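Local coordinates for twin-arginine translocation pathway signal (PDB 5IM2), which probably serves as the periplasmic solute-binding protein of a TRAP transporter, and holds benzoate in its ligand pocket, at residues M57-N62 with Y88-L93; G121-I126 with L154-D159; A144-M149 with T160-L165. All coordinates share one frame; numbering follows the deposited sequence.

Interaction 1 of 3, residues M57-N62 with Y88-L93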
loop_
_atom_site.group_PDB
_atom_site.type_symbol
_atom_site.label_atom_id
_atom_site.label_comp_id
_atom_site.label_asym_id
_atom_site.label_seq_id
_atom_site.Cartn_x
_atom_site.Cartn_y
_atom_site.Cartn_z
ATOM N N MET A 57 -10.978 -0.312 4.668
ATOM C CA MET A 57 -10.989 -1.763 4.595
ATOM C C MET A 57 -12.315 -2.317 5.089
ATOM O O MET A 57 -12.937 -1.776 6.006
ATOM C CB MET A 57 -9.857 -2.350 5.441
ATOM C CG MET A 57 -8.456 -1.946 4.991
ATOM S SD MET A 57 -8.114 -2.292 3.248
ATOM C CE MET A 57 -8.201 -4.090 3.216
ATOM N N ALA A 58 -12.735 -3.411 4.467
ATOM C CA ALA A 58 -13.861 -4.180 4.963
ATOM C C ALA A 58 -13.485 -4.861 6.271
ATOM O O ALA A 58 -12.343 -5.289 6.440
ATOM C CB ALA A 58 -14.260 -5.239 3.952
ATOM N N PRO A 59 -14.431 -5.024 7.200
ATOM C CA PRO A 59 -14.073 -5.705 8.456
ATOM C C PRO A 59 -13.619 -7.153 8.281
ATOM O O PRO A 59 -12.807 -7.636 9.079
ATOM C CB PRO A 59 -15.357 -5.613 9.294
ATOM C CG PRO A 59 -16.436 -5.356 8.341
ATOM C CD PRO A 59 -15.828 -4.583 7.190
ATOM N N GLN A 60 -14.069 -7.857 7.247
ATOM C CA GLN A 60 -13.688 -9.255 7.090
ATOM C C GLN A 60 -12.364 -9.434 6.338
ATOM O O GLN A 60 -12.075 -10.527 5.842
ATOM C CB GLN A 60 -14.818 -10.024 6.406
ATOM C CG GLN A 60 -16.041 -10.182 7.324
ATOM C CD GLN A 60 -15.665 -10.654 8.735
ATOM O OE1 GLN A 60 -14.989 -11.669 8.900
ATOM N NE2 GLN A 60 -16.077 -9.894 9.754
ATOM N N SER A 61 -11.531 -8.419 6.312
ATOM C CA SER A 61 -10.293 -8.431 5.549
ATOM C C SER A 61 -9.120 -8.813 6.427
ATOM O O SER A 61 -9.145 -8.604 7.638
ATOM C CB SER A 61 -10.024 -7.055 4.957
ATOM O OG SER A 61 -9.837 -6.103 6.000
ATOM N N ASN A 62 -8.064 -9.323 5.775
ATOM C CA ASN A 62 -6.790 -9.590 6.438
ATOM C C ASN A 62 -6.269 -8.347 7.151
ATOM O O ASN A 62 -5.800 -8.425 8.285
ATOM C CB ASN A 62 -5.761 -10.090 5.401
ATOM C CG ASN A 62 -4.353 -10.189 5.958
ATOM O OD1 ASN A 62 -4.128 -10.808 7.006
ATOM N ND2 ASN A 62 -3.386 -9.612 5.240
ATOM N N TYR A 88 -13.781 2.407 13.032
ATOM C CA TYR A 88 -14.751 2.447 11.935
ATOM C C TYR A 88 -14.120 1.934 10.646
ATOM O O TYR A 88 -13.258 2.628 10.062
ATOM C CB TYR A 88 -15.272 3.859 11.763
ATOM C CG TYR A 88 -15.979 4.339 13.003
ATOM C CD1 TYR A 88 -17.261 3.909 13.295
ATOM C CD2 TYR A 88 -15.357 5.192 13.891
ATOM C CE1 TYR A 88 -17.920 4.342 14.430
ATOM C CE2 TYR A 88 -16.016 5.639 15.027
ATOM C CZ TYR A 88 -17.293 5.194 15.295
ATOM O OH TYR A 88 -17.985 5.603 16.428
ATOM N N PRO A 89 -14.448 0.725 10.206
ATOM C CA PRO A 89 -13.982 0.241 8.908
ATOM C C PRO A 89 -14.895 0.735 7.780
ATOM O O PRO A 89 -15.881 1.409 8.015
ATOM C CB PRO A 89 -14.060 -1.268 9.066
ATOM C CG PRO A 89 -15.283 -1.459 9.960
ATOM C CD PRO A 89 -15.331 -0.256 10.877
ATOM N N ALA A 90 -14.535 0.370 6.538
ATOM C CA ALA A 90 -15.462 0.435 5.398
ATOM C C ALA A 90 -16.018 1.848 5.187
ATOM O O ALA A 90 -17.195 2.050 4.820
ATOM C CB ALA A 90 -16.578 -0.579 5.590
ATOM N N MET A 91 -15.172 2.841 5.449
ATOM C CA MET A 91 -15.540 4.264 5.382
ATOM C C MET A 91 -16.869 4.563 6.072
ATOM O O MET A 91 -17.639 5.409 5.627
ATOM C CB MET A 91 -15.587 4.741 3.927
ATOM C CG MET A 91 -14.250 4.676 3.216
ATOM S SD MET A 91 -12.909 5.579 4.022
ATOM C CE MET A 91 -13.532 7.226 4.142
ATOM N N GLN A 92 -17.125 3.922 7.220
ATOM C CA GLN A 92 -18.449 4.030 7.834
ATOM C C GLN A 92 -18.766 5.426 8.333
ATOM O O GLN A 92 -19.941 5.741 8.540
ATOM C CB GLN A 92 -18.574 3.074 9.014
ATOM C CG GLN A 92 -18.894 1.687 8.575
ATOM C CD GLN A 92 -18.718 0.712 9.672
ATOM O OE1 GLN A 92 -18.384 1.075 10.817
ATOM N NE2 GLN A 92 -18.935 -0.543 9.357
ATOM N N LEU A 93 -17.759 6.258 8.565
ATOM C CA LEU A 93 -17.990 7.627 8.997
ATOM C C LEU A 93 -18.114 8.604 7.839
ATOM O O LEU A 93 -18.129 9.816 8.071
ATOM C CB LEU A 93 -16.877 8.081 9.919
ATOM C CG LEU A 93 -16.711 7.321 11.222
ATOM C CD1 LEU A 93 -15.656 8.033 12.047
ATOM C CD2 LEU A 93 -18.043 7.231 11.973
#

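Interaction 2 of 3, residues G121-I126 with L154-D159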
loop_
_atom_site.group_PDB
_atom_site.type_symbol
_atom_site.label_atom_id
_atom_site.label_comp_id
_atom_site.label_asym_id
_atom_site.label_seq_id
_atom_site.Cartn_x
_atom_site.Cartn_y
_atom_site.Cartn_z
ATOM N N GLY A 121 -0.734 13.371 -6.397
ATOM C CA GLY A 121 0.376 14.307 -6.269
ATOM C C GLY A 121 0.516 15.072 -4.957
ATOM O O GLY A 121 1.304 16.016 -4.880
ATOM N N ARG A 122 -0.209 14.670 -3.909
ATOM C CA ARG A 122 -0.071 15.298 -2.594
ATOM C C ARG A 122 1.204 14.855 -1.872
ATOM O O ARG A 122 1.810 15.645 -1.139
ATOM C CB ARG A 122 -1.276 14.952 -1.725
ATOM C CG ARG A 122 -1.219 15.381 -0.281
ATOM C CD ARG A 122 -1.792 16.765 -0.049
ATOM N NE ARG A 122 -2.096 16.954 1.371
ATOM C CZ ARG A 122 -3.266 16.675 1.955
ATOM N NH1 ARG A 122 -4.302 16.200 1.258
ATOM N NH2 ARG A 122 -3.412 16.892 3.257
ATOM N N PHE A 123 1.613 13.602 -2.046
ATOM C CA PHE A 123 2.746 13.024 -1.317
ATOM C C PHE A 123 3.755 12.479 -2.326
ATOM O O PHE A 123 3.917 11.270 -2.487
ATOM C CB PHE A 123 2.288 11.945 -0.338
ATOM C CG PHE A 123 1.222 12.387 0.582
ATOM C CD1 PHE A 123 1.510 13.258 1.638
ATOM C CD2 PHE A 123 -0.099 11.980 0.397
ATOM C CE1 PHE A 123 0.513 13.695 2.506
ATOM C CE2 PHE A 123 -1.087 12.403 1.261
ATOM C CZ PHE A 123 -0.783 13.259 2.332
ATOM N N PRO A 124 4.455 13.368 -3.039
ATOM C CA PRO A 124 5.284 12.904 -4.153
ATOM C C PRO A 124 6.497 12.104 -3.738
ATOM O O PRO A 124 6.890 11.198 -4.476
ATOM C CB PRO A 124 5.689 14.207 -4.847
ATOM C CG PRO A 124 5.595 15.257 -3.800
ATOM C CD PRO A 124 4.432 14.835 -2.937
ATOM N N ARG A 125 7.133 12.399 -2.604
ATOM C CA ARG A 125 8.418 11.741 -2.356
ATOM C C ARG A 125 8.281 10.288 -1.888
ATOM O O ARG A 125 9.166 9.461 -2.164
ATOM C CB ARG A 125 9.217 12.550 -1.339
ATOM C CG ARG A 125 9.756 13.831 -1.884
ATOM C CD ARG A 125 10.252 14.736 -0.799
ATOM N NE ARG A 125 9.147 15.405 -0.150
ATOM C CZ ARG A 125 9.277 16.399 0.724
ATOM N NH1 ARG A 125 10.480 16.826 1.096
ATOM N NH2 ARG A 125 8.196 16.953 1.242
ATOM N N ILE A 126 7.195 9.937 -1.187
ATOM C CA ILE A 126 7.049 8.563 -0.730
ATOM C C ILE A 126 6.814 7.613 -1.901
ATOM O O ILE A 126 6.985 6.389 -1.772
ATOM C CB ILE A 126 5.917 8.459 0.308
ATOM C CG1 ILE A 126 6.005 7.112 1.007
ATOM C CG2 ILE A 126 4.556 8.647 -0.314
ATOM C CD1 ILE A 126 4.890 6.881 2.045
ATOM N N LEU A 154 10.893 14.567 5.944
ATOM C CA LEU A 154 10.115 14.715 7.166
ATOM C C LEU A 154 8.989 15.723 6.995
ATOM O O LEU A 154 7.965 15.618 7.676
ATOM C CB LEU A 154 11.043 15.104 8.310
ATOM C CG LEU A 154 10.442 15.169 9.711
ATOM C CD1 LEU A 154 9.933 13.808 10.188
ATOM C CD2 LEU A 154 11.494 15.730 10.640
ATOM N N ASP A 155 9.132 16.679 6.079
ATOM C CA ASP A 155 8.090 17.689 5.921
ATOM C C ASP A 155 6.900 17.201 5.104
ATOM O O ASP A 155 5.875 17.882 5.080
ATOM C CB ASP A 155 8.659 18.929 5.254
ATOM C CG ASP A 155 9.250 18.618 3.916
ATOM O OD1 ASP A 155 10.377 18.069 3.886
ATOM O OD2 ASP A 155 8.580 18.891 2.901
ATOM N N GLU A 156 6.995 16.041 4.442
ATOM C CA GLU A 156 5.919 15.594 3.557
ATOM C C GLU A 156 4.645 15.274 4.321
ATOM O O GLU A 156 3.541 15.459 3.783
ATOM C CB GLU A 156 6.363 14.362 2.741
ATOM C CG GLU A 156 5.293 13.726 1.842
ATOM C CD GLU A 156 5.868 13.195 0.527
ATOM O OE1 GLU A 156 5.848 11.945 0.300
ATOM O OE2 GLU A 156 6.361 14.027 -0.271
ATOM N N PHE A 157 4.774 14.789 5.552
ATOM C CA PHE A 157 3.630 14.453 6.382
ATOM C C PHE A 157 3.592 15.299 7.651
ATOM O O PHE A 157 3.053 14.861 8.669
ATOM C CB PHE A 157 3.652 12.979 6.773
ATOM C CG PHE A 157 3.414 12.002 5.625
ATOM C CD1 PHE A 157 2.151 11.855 5.053
ATOM C CD2 PHE A 157 4.441 11.191 5.166
ATOM C CE1 PHE A 157 1.936 10.944 4.041
ATOM C CE2 PHE A 157 4.218 10.275 4.130
ATOM C CZ PHE A 157 2.967 10.153 3.583
ATOM N N LYS A 158 4.174 16.493 7.617
ATOM C CA LYS A 158 4.377 17.249 8.853
ATOM C C LYS A 158 3.078 17.763 9.447
ATOM O O LYS A 158 3.088 18.240 10.594
ATOM C CB LYS A 158 5.328 18.423 8.618
ATOM C CG LYS A 158 4.806 19.473 7.649
ATOM C CD LYS A 158 5.788 20.633 7.530
ATOM C CE LYS A 158 5.172 21.806 6.796
ATOM N NZ LYS A 158 5.880 22.105 5.523
ATOM N N ASP A 159 1.962 17.638 8.724
ATOM C CA ASP A 159 0.688 18.104 9.236
ATOM C C ASP A 159 -0.043 17.026 10.031
ATOM O O ASP A 159 -1.125 17.302 10.565
ATOM C CB ASP A 159 -0.191 18.662 8.101
ATOM C CG ASP A 159 -0.271 17.755 6.886
ATOM O OD1 ASP A 159 0.467 16.757 6.822
ATOM O OD2 ASP A 159 -1.075 18.074 5.973
HETATM O O HOH W 1 5.675 16.675 -0.124
#

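Interaction 3 of 3, residues A144-M149 with T160-L165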
loop_
_atom_site.group_PDB
_atom_site.type_symbol
_atom_site.label_atom_id
_atom_site.label_comp_id
_atom_site.label_asym_id
_atom_site.label_seq_id
_atom_site.Cartn_x
_atom_site.Cartn_y
_atom_site.Cartn_z
ATOM N N ALA A 144 12.425 0.317 5.374
ATOM C CA ALA A 144 13.096 1.311 4.534
ATOM C C ALA A 144 12.242 2.547 4.324
ATOM O O ALA A 144 12.753 3.668 4.327
ATOM C CB ALA A 144 13.466 0.681 3.186
ATOM N N CYS A 145 10.936 2.361 4.123
ATOM C CA CYS A 145 10.025 3.488 3.945
ATOM C C CYS A 145 10.007 4.373 5.181
ATOM O O CYS A 145 10.082 5.606 5.078
ATOM C CB CYS A 145 8.620 2.965 3.626
ATOM S SG CYS A 145 7.461 4.231 3.081
ATOM N N TRP A 146 9.917 3.766 6.365
ATOM C CA TRP A 146 9.941 4.551 7.598
ATOM C C TRP A 146 11.195 5.429 7.672
ATOM O O TRP A 146 11.111 6.659 7.861
ATOM C CB TRP A 146 9.864 3.647 8.836
ATOM C CG TRP A 146 10.035 4.494 10.060
ATOM C CD1 TRP A 146 11.206 4.745 10.753
ATOM C CD2 TRP A 146 9.023 5.264 10.712
ATOM N NE1 TRP A 146 10.964 5.601 11.798
ATOM C CE2 TRP A 146 9.636 5.947 11.790
ATOM C CE3 TRP A 146 7.651 5.428 10.511
ATOM C CZ2 TRP A 146 8.933 6.782 12.625
ATOM C CZ3 TRP A 146 6.954 6.264 11.359
ATOM C CH2 TRP A 146 7.588 6.917 12.405
ATOM N N GLU A 147 12.363 4.806 7.508
ATOM C CA GLU A 147 13.627 5.523 7.643
ATOM C C GLU A 147 13.789 6.586 6.564
ATOM O O GLU A 147 14.233 7.706 6.848
ATOM C CB GLU A 147 14.802 4.548 7.612
ATOM C CG GLU A 147 16.128 5.267 7.783
ATOM C CD GLU A 147 17.336 4.355 8.004
ATOM O OE1 GLU A 147 17.189 3.129 8.167
ATOM O OE2 GLU A 147 18.456 4.894 8.015
ATOM N N TYR A 148 13.388 6.273 5.337
ATOM C CA TYR A 148 13.399 7.259 4.251
ATOM C C TYR A 148 12.591 8.511 4.601
ATOM O O TYR A 148 13.056 9.645 4.428
ATOM C CB TYR A 148 12.853 6.596 2.984
ATOM C CG TYR A 148 12.673 7.458 1.747
ATOM C CD1 TYR A 148 11.481 8.133 1.543
ATOM C CD2 TYR A 148 13.641 7.534 0.772
ATOM C CE1 TYR A 148 11.255 8.910 0.397
ATOM C CE2 TYR A 148 13.430 8.303 -0.396
ATOM C CZ TYR A 148 12.212 8.967 -0.571
ATOM O OH TYR A 148 11.933 9.710 -1.699
ATOM N N MET A 149 11.352 8.345 5.046
ATOM C CA MET A 149 10.549 9.538 5.282
ATOM C C MET A 149 11.103 10.326 6.459
ATOM O O MET A 149 11.127 11.564 6.438
ATOM C CB MET A 149 9.085 9.162 5.503
ATOM C CG MET A 149 8.452 8.539 4.271
ATOM S SD MET A 149 8.543 9.536 2.728
ATOM C CE MET A 149 7.578 10.981 3.146
ATOM N N THR A 160 0.563 15.841 10.194
ATOM C CA THR A 160 0.048 14.822 11.094
ATOM C C THR A 160 1.198 14.260 11.912
ATOM O O THR A 160 2.372 14.570 11.685
ATOM C CB THR A 160 -0.674 13.680 10.340
ATOM O OG1 THR A 160 0.226 12.983 9.454
ATOM C CG2 THR A 160 -1.896 14.240 9.584
ATOM N N GLN A 161 0.837 13.437 12.882
ATOM C CA GLN A 161 1.792 12.616 13.614
ATOM C C GLN A 161 1.797 11.230 12.963
ATOM O O GLN A 161 0.849 10.457 13.114
ATOM C CB GLN A 161 1.408 12.580 15.096
ATOM C CG GLN A 161 2.223 11.666 15.976
ATOM C CD GLN A 161 3.676 12.049 16.086
ATOM O OE1 GLN A 161 4.523 11.189 16.324
ATOM N NE2 GLN A 161 3.979 13.318 15.943
ATOM N N VAL A 162 2.845 10.923 12.205
ATOM C CA VAL A 162 2.912 9.629 11.538
ATOM C C VAL A 162 3.351 8.568 12.533
ATOM O O VAL A 162 4.415 8.665 13.168
ATOM C CB VAL A 162 3.825 9.670 10.313
ATOM C CG1 VAL A 162 3.979 8.279 9.666
ATOM C CG2 VAL A 162 3.213 10.622 9.282
ATOM N N LEU A 163 2.504 7.562 12.686
ATOM C CA LEU A 163 2.775 6.439 13.557
ATOM C C LEU A 163 3.496 5.302 12.855
ATOM O O LEU A 163 4.290 4.615 13.500
ATOM C CB LEU A 163 1.458 5.915 14.139
ATOM C CG LEU A 163 0.544 6.956 14.777
ATOM C CD1 LEU A 163 -0.696 6.293 15.420
ATOM C CD2 LEU A 163 1.253 7.794 15.824
ATOM N N ALA A 164 3.236 5.073 11.564
ATOM C CA ALA A 164 3.852 3.988 10.815
ATOM C C ALA A 164 3.683 4.234 9.328
ATOM O O ALA A 164 2.780 4.969 8.898
ATOM C CB ALA A 164 3.273 2.619 11.212
ATOM N N LEU A 165 4.588 3.609 8.560
ATOM C CA LEU A 165 4.651 3.648 7.099
ATOM C C LEU A 165 4.984 2.247 6.606
ATOM O O LEU A 165 5.853 1.597 7.189
ATOM C CB LEU A 165 5.734 4.623 6.606
ATOM C CG LEU A 165 5.424 6.083 6.848
ATOM C CD1 LEU A 165 6.743 6.846 6.903
ATOM C CD2 LEU A 165 4.491 6.629 5.747
#

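Interaction 1 of 3, residues M57-N62 with Y88-L93
Where the backbones of 57-62 and 88-93 meet, the carbonyl of Met57 accepts the amide of Ala90 in one weak hydrogen bond, short from Ala90 N to Met57 O at 2.7 Å but bent to 130° at the hydrogen. The same oxygen also touches the side chain of Pro89, with Pro89 CB 3.3 Å from Met57 O. Beside this bond the two prolines meet at about a right angle, Pro59 CD lying 4.2 Å from Pro89 CB. The methyl of Ala90 approaches the same atom of Pro59, Ala90 CB being 4.4 Å from Pro59 CD, and Trp64 of helix 62-78 touches both prolines.

The two loops follow strands 49-55 and 83-88, parallel neighbours in one sheet, and helix 62-78 lies between those strands in the chain: a beta-alpha-beta crossover with its two post-strand loops in contact. Residues 58-61 make a type I turn that leads into the helix. Its closing carbonyl, Ala58 O, takes two donors, the amide of Ser61 at 3.2 Å from Ser61 N and the hydroxyl at 2.7 Å from Ser61 OG, the latter nearly in line with the carbonyl. Ser61 is the N-cap residue, and its OG also receives the amide of Trp64, which ties turn and helix start together. On the other loop, Ala90 and Met91 both have positive phi, and Gln92 N closes back on Pro89 O at 2.9 Å. Met57 turns its CB away from 88-93; its side chain, bent at chi2 and chi3, touches the bound benzoate and packs on Val63 and Val235.

Interaction 2 of 3, residues G121-I126 with L154-D159
Glu156 and Arg125 form the centre of this contact, with the Glu156 carboxylate taking two successive backbone amides of 121-126. Arg125 N reaches Glu156 OE2 at 2.9 Å and Ile126 N reaches Glu156 OE1 at 2.8 Å, each on the syn lone pair of its oxygen. Arg125 NE adds a second bond to Glu156 OE2, 3.1 Å long, but comes from above the carboxylate plane, 50° out of it. Glu156 CG stands anti to the backbone N (chi1 176°), which carries the acid across to those amides. A water closes a further bridge, accepting from Arg125 NH2 and donating to Glu156 OE2.

The far end of the Arg125 guanidinium grips Asp155 end-on, Arg125 NH2 to Asp155 OD2 at 2.6 Å and Arg125 NH1 to Asp155 OD1 at 3.1 Å. Asp155 OD2 lies in the guanidinium plane, whereas the arginine meets it from above the carboxylate. Arg125, Asp155 and Glu156 thus make a largely buried salt-bridge network, Asp155 at its more exposed end, joining the loops that precede and follow helix 138-152; one arginine shared by two acids probably keeps all three charged.

Next to it the rings of Phe123 and Phe157 form an offset stack, centroids 4.7 Å apart and planes 25° from parallel. Arg122 CG covers the opposite face of Phe123, and Tyr101 meets that ring edge-to-face. Ile126 CD1 lies at the edge of Phe157, 4.0 Å from its CE2. Outermost, Arg122 makes only a long salt bridge to Asp159, its firmer partner being Asp102, while Asp159 OD1 bonds Tyr101 OH.

Interaction 3 of 3, residues A144-M149 with T160-L165
Helix 138-152 packs here on strand 161-167, an outermost strand of the five-stranded mixed sheet, with Trp146 and Leu165 covering most of the shared surface. The segment axes approach to 7.8 Å, and their directions differ by 134°, so the chain runs roughly back on itself after the helix. The helix offers side chains alone, while the strand offers side chains and, next to Trp146, its backbone. Leu165 points at the helix and fits between three of its residues: Cys145 SG lies 3.9 Å from Leu165 CB, Met149 CG lies 3.6 Å from Leu165 CD1, and Trp146 CE3 comes to 4.0 Å from that same methyl. Both Trp146 and Met149 cross the leucine at about a right angle.

With CG anti to the backbone N (chi1 174°), the indole of Trp146 reaches along the strand, and its six-membered ring does the touching. CH2 brings the ring edge to the carbonyl of Val162, 3.7 Å from Val162 O and close to the ring plane. Trp146 CZ3 comes obliquely to Ala164 CA at 3.9 Å and also touches a methyl of Val162, 4.0 Å from Val162 CG1. Leu289 and Ser292 of helix 289-301 also touch the indole, placing it where the strand and two helices meet. Replacing it with an alanine would probably open a gap beside the backbone of Val162 to Ala164 and leave Leu165 CD1 covered chiefly by Met149 on this helix.

The strand is irregular at this point. Leu163 and Ala164 both face Leu265 of strand 262-267, and both turn their CB atoms from the helix, whereas Val162 and Leu165 on either side turn theirs to it. That interruption of the usual alternation is a classic beta bulge, set in a helix-on-sheet layer typical of an alpha/beta fold.

How the interactions relate
Interaction 1 comes first along the chain and closes before the others open; interactions 2 and 3 alternate their segments, since helix 138-152 lies between the two loops of interaction 2 and strand 161-167 follows the second of them. Their centres are about 10 Å apart and they touch: Tyr148 OH probably hydrogen-bonds Arg125 O, Met149 packs on Glu156 and Phe157, and Phe157 packs on Val162. The centre of interaction 1 lies about 25 Å from that of interaction 2 and about 23 Å from that of interaction 3. One five-stranded sheet links all three: interaction 1 follows strands 49-55 and 83-88 by the benzoate pocket, whereas interactions 2 and 3 lie at the opposite edge, around strand 161-167.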